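Local coordinates for prefoldin beta subunit 1 (Thermococcus sp., PDB 2ZQM), which acts as a molecular chaperone that stabilises a range of proteins, probably in an ATP-independent way during archaeal de novo protein folding, at the interface of chains A and B. Numbering follows the deposited sequence. Chains: chain A/B, Prefoldin beta subunit 1.

The interface of chains A and B. Residues chain A 46, 49, 54-58, 71, 75; chain B 59, 61-64.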
ATOM      1  N   ILE A  46      12.348  18.310 -17.850  1.00 14.73           N
ATOM      2  CA  ILE A  46      12.796  19.594 -17.331  1.00 15.06           C
ATOM      3  C   ILE A  46      13.876  20.178 -18.244  1.00 17.49           C
ATOM      4  O   ILE A  46      13.937  21.385 -18.459  1.00 17.37           O
ATOM      5  CB  ILE A  46      13.340  19.467 -15.878  1.00 12.67           C
ATOM      6  CG1 ILE A  46      12.195  19.060 -14.936  1.00 16.06           C
ATOM      7  CG2 ILE A  46      13.996  20.784 -15.426  1.00 14.00           C
ATOM      8  CD1 ILE A  46      11.043  20.050 -14.882  1.00 18.30           C
ATOM      9  N   LEU A  49      12.744  22.457 -21.119  1.00 17.74           N
ATOM     10  CA  LEU A  49      12.186  23.780 -20.828  1.00 20.45           C
ATOM     11  C   LEU A  49      13.119  24.937 -21.202  1.00 26.28           C
ATOM     12  O   LEU A  49      14.344  24.779 -21.217  1.00 23.50           O
ATOM     13  CB  LEU A  49      11.883  23.908 -19.337  1.00 23.69           C
ATOM     14  CG  LEU A  49      10.897  22.927 -18.705  1.00 23.05           C
ATOM     15  CD1 LEU A  49      10.860  23.165 -17.215  1.00 26.80           C
ATOM     16  CD2 LEU A  49       9.524  23.111 -19.316  1.00 26.23           C
ATOM     17  N   VAL A  54       9.747  29.193 -15.434  1.00 31.06           N
ATOM     18  CA  VAL A  54       9.492  29.267 -14.000  1.00 30.49           C
ATOM     19  C   VAL A  54       9.377  27.839 -13.443  1.00 30.82           C
ATOM     20  O   VAL A  54       8.667  27.001 -14.005  1.00 33.35           O
ATOM     21  CB  VAL A  54       8.182  30.042 -13.707  1.00 40.15           C
ATOM     22  CG1 VAL A  54       6.998  29.339 -14.354  1.00 40.24           C
ATOM     23  CG2 VAL A  54       7.982  30.170 -12.206  1.00 42.42           C
ATOM     24  N   VAL A  55      10.087  27.552 -12.353  1.00 25.20           N
ATOM     25  CA  VAL A  55      10.042  26.221 -11.756  1.00 22.43           C
ATOM     26  C   VAL A  55       9.906  26.296 -10.233  1.00 19.73           C
ATOM     27  O   VAL A  55      10.587  27.083  -9.588  1.00 21.63           O
ATOM     28  CB  VAL A  55      11.331  25.396 -12.091  1.00 19.13           C
ATOM     29  CG1 VAL A  55      11.219  23.990 -11.510  1.00 24.74           C
ATOM     30  CG2 VAL A  55      11.542  25.318 -13.592  1.00 22.17           C
ATOM     31  N   TYR A  56       9.014  25.475  -9.672  1.00 19.77           N
ATOM     32  CA  TYR A  56       8.817  25.395  -8.219  1.00 20.61           C
ATOM     33  C   TYR A  56       9.121  23.955  -7.826  1.00 17.94           C
ATOM     34  O   TYR A  56       8.991  23.047  -8.637  1.00 17.07           O
ATOM     35  CB  TYR A  56       7.359  25.698  -7.824  1.00 20.36           C
ATOM     36  CG  TYR A  56       6.935  27.130  -8.049  1.00 23.30           C
ATOM     37  CD1 TYR A  56       6.992  28.067  -7.020  1.00 19.86           C
ATOM     38  CD2 TYR A  56       6.522  27.558  -9.311  1.00 22.74           C
ATOM     39  CE1 TYR A  56       6.648  29.406  -7.246  1.00 24.10           C
ATOM     40  CE2 TYR A  56       6.181  28.885  -9.547  1.00 29.66           C
ATOM     41  CZ  TYR A  56       6.250  29.804  -8.511  1.00 33.25           C
ATOM     42  OH  TYR A  56       5.922  31.120  -8.761  1.00 40.85           O
ATOM     43  N   LYS A  57       9.519  23.735  -6.584  1.00 15.30           N
ATOM     44  CA  LYS A  57       9.791  22.378  -6.143  1.00 17.00           C
ATOM     45  C   LYS A  57       9.037  22.138  -4.847  1.00 20.43           C
ATOM     46  O   LYS A  57       8.705  23.079  -4.133  1.00 22.47           O
ATOM     47  CB  LYS A  57      11.295  22.152  -5.923  1.00 21.84           C
ATOM     48  CG  LYS A  57      11.929  23.048  -4.870  1.00 22.57           C
ATOM     49  CD  LYS A  57      13.376  22.634  -4.581  1.00 23.72           C
ATOM     50  CE  LYS A  57      13.441  21.238  -3.956  1.00 30.45           C
ATOM     51  NZ  LYS A  57      14.835  20.835  -3.537  1.00 31.13           N
ATOM     52  N   THR A  58       8.761  20.875  -4.548  1.00 21.07           N
ATOM     53  CA  THR A  58       8.047  20.553  -3.326  1.00 23.15           C
ATOM     54  C   THR A  58       9.044  20.148  -2.253  1.00 23.54           C
ATOM     55  O   THR A  58      10.044  19.482  -2.534  1.00 23.27           O
ATOM     56  CB  THR A  58       7.039  19.400  -3.543  1.00 24.89           C
ATOM     57  OG1 THR A  58       7.720  18.268  -4.090  1.00 31.45           O
ATOM     58  CG2 THR A  58       5.933  19.820  -4.498  1.00 22.67           C
ATOM     59  N   ALA A  71      16.899  22.480 -10.534  1.00 15.69           N
ATOM     60  CA  ALA A  71      16.090  21.268 -10.591  1.00 13.06           C
ATOM     61  C   ALA A  71      16.806  20.188 -11.399  1.00 12.73           C
ATOM     62  O   ALA A  71      16.766  19.004 -11.054  1.00 12.41           O
ATOM     63  CB  ALA A  71      14.742  21.582 -11.205  1.00 11.83           C
ATOM     64  N   LEU A  75      18.056  16.542 -10.036  1.00  9.75           N
ATOM     65  CA  LEU A  75      17.584  15.332 -10.706  1.00 11.05           C
ATOM     66  C   LEU A  75      18.789  14.503 -11.154  1.00 12.82           C
ATOM     67  O   LEU A  75      18.766  13.283 -11.083  1.00 12.57           O
ATOM     68  CB  LEU A  75      16.707  15.678 -11.913  1.00 11.62           C
ATOM     69  CG  LEU A  75      15.227  15.860 -11.572  1.00 14.25           C
ATOM     70  CD1 LEU A  75      14.515  16.558 -12.738  1.00 17.10           C
ATOM     71  CD2 LEU A  75      14.613  14.511 -11.280  1.00 15.28           C
TER
ATOM     72  N   VAL B  59       5.860  17.701 -12.437  1.00 23.09           N
ATOM     73  CA  VAL B  59       6.835  16.855 -13.123  1.00 20.15           C
ATOM     74  C   VAL B  59       7.629  16.281 -11.964  1.00 26.47           C
ATOM     75  O   VAL B  59       8.596  16.885 -11.489  1.00 22.29           O
ATOM     76  CB  VAL B  59       7.759  17.676 -14.037  1.00 20.34           C
ATOM     77  CG1 VAL B  59       8.782  16.745 -14.703  1.00 22.10           C
ATOM     78  CG2 VAL B  59       6.928  18.412 -15.098  1.00 24.10           C
ATOM     79  N   THR B  61       8.584  15.904  -8.470  1.00 33.89           N
ATOM     80  CA  THR B  61       8.390  16.777  -7.322  1.00 33.85           C
ATOM     81  C   THR B  61       8.424  18.241  -7.755  1.00 27.81           C
ATOM     82  O   THR B  61       8.374  19.135  -6.921  1.00 29.79           O
ATOM     83  CB  THR B  61       9.498  16.565  -6.268  1.00 29.22           C
ATOM     84  OG1 THR B  61      10.762  16.958  -6.818  1.00 39.76           O
ATOM     85  CG2 THR B  61       9.569  15.115  -5.863  1.00 34.09           C
ATOM     86  N   LEU B  62       8.513  18.488  -9.057  1.00 21.36           N
ATOM     87  CA  LEU B  62       8.574  19.860  -9.551  1.00 16.89           C
ATOM     88  C   LEU B  62       7.236  20.345 -10.104  1.00 20.58           C
ATOM     89  O   LEU B  62       6.358  19.553 -10.439  1.00 19.14           O
ATOM     90  CB  LEU B  62       9.651  19.973 -10.629  1.00 22.60           C
ATOM     91  CG  LEU B  62      10.995  19.463 -10.101  1.00 23.58           C
ATOM     92  CD1 LEU B  62      11.924  19.135 -11.244  1.00 22.56           C
ATOM     93  CD2 LEU B  62      11.599  20.501  -9.194  1.00 19.91           C
ATOM     94  N   ILE B  63       7.097  21.657 -10.193  1.00 18.59           N
ATOM     95  CA  ILE B  63       5.880  22.263 -10.705  1.00 18.75           C
ATOM     96  C   ILE B  63       6.277  23.300 -11.735  1.00 19.30           C
ATOM     97  O   ILE B  63       7.059  24.196 -11.444  1.00 18.30           O
ATOM     98  CB  ILE B  63       5.085  22.932  -9.564  1.00 18.70           C
ATOM     99  CG1 ILE B  63       4.591  21.846  -8.597  1.00 18.44           C
ATOM    100  CG2 ILE B  63       3.924  23.782 -10.144  1.00 15.36           C
ATOM    101  CD1 ILE B  63       4.097  22.362  -7.254  1.00 20.92           C
ATOM    102  N   VAL B  64       5.774  23.156 -12.958  1.00 19.34           N
ATOM    103  CA  VAL B  64       6.089  24.124 -14.007  1.00 16.23           C
ATOM    104  C   VAL B  64       4.818  24.651 -14.660  1.00 16.87           C
ATOM    105  O   VAL B  64       3.751  24.035 -14.583  1.00 17.04           O
ATOM    106  CB  VAL B  64       6.998  23.514 -15.088  1.00 21.10           C
ATOM    107  CG1 VAL B  64       8.319  23.095 -14.460  1.00 19.97           C
ATOM    108  CG2 VAL B  64       6.313  22.334 -15.736  1.00 16.52           C
TER
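Two edge strands, one from each prefoldin beta subunit, join here into an antiparallel sheet. A:Val55, A:Tyr56 and A:Lys57 pair with B:Val64, B:Ile63 and B:Leu62 in turn.

Backbone hydrogen bonds carry the pairing. A:Tyr56 N donates to B:Ile63 O at 2.9 Å, within the carbonyl plane and nearly straight. B:Ile63 N answers to A:Tyr56 O at 2.8 Å, but from above the carbonyl plane, 33° out of it. At the end of the ladder B:Thr61 O takes two donors from A:Thr58. The amide N approaches almost along the C=O axis of B:Thr61 O at 3.0 Å, with a bent bond. The hydroxyl OG1, also at 3.0 Å from B:Thr61 O, lies on a lone pair in the carbonyl plane. A:Thr58 OG1 sits between its own backbone N and carbonyl carbon (chi1 55°), which lets amide and hydroxyl grip the same oxygen.

Apolar packing centres on B:Leu62. Its CG is anti to the carbonyl carbon (chi1 -54°), and the branch enters between the helices of chain A. CD1 meets A:Ile46 CG1 and A:Ala71 CB, each at 3.7 Å. The same methyl meets A:Leu75 CD1 tip to tip. CD2 also touches A:Ala71 CB and lies against the strand, 3.7 Å from A:Lys57 CB. B:Val64 CG1 reaches A:Leu49 CD1 tip to tip at 3.7 Å and also touches A:Val55 CG2, whose side chain lies alongside and points the same way. A:Ile46 runs antiparallel alongside B:Val59, its CD1 against B:Val59 CG1. Away from this cluster, A:Tyr56 meets B:Ile63 CB to CB rather than through its hydroxyl.

In each chain, strands 55-59 and 62-66 form the hairpin linking the long coiled-coil helices 6-47 and 68-111. Here one strand from each hairpin pairs, and B:Leu62 packs against both helices of its neighbour. Prefoldin subunits assemble through such hairpins. Whether this beta-beta pairing, in a deposited assembly of four copies, is the working one the structure alone does not show.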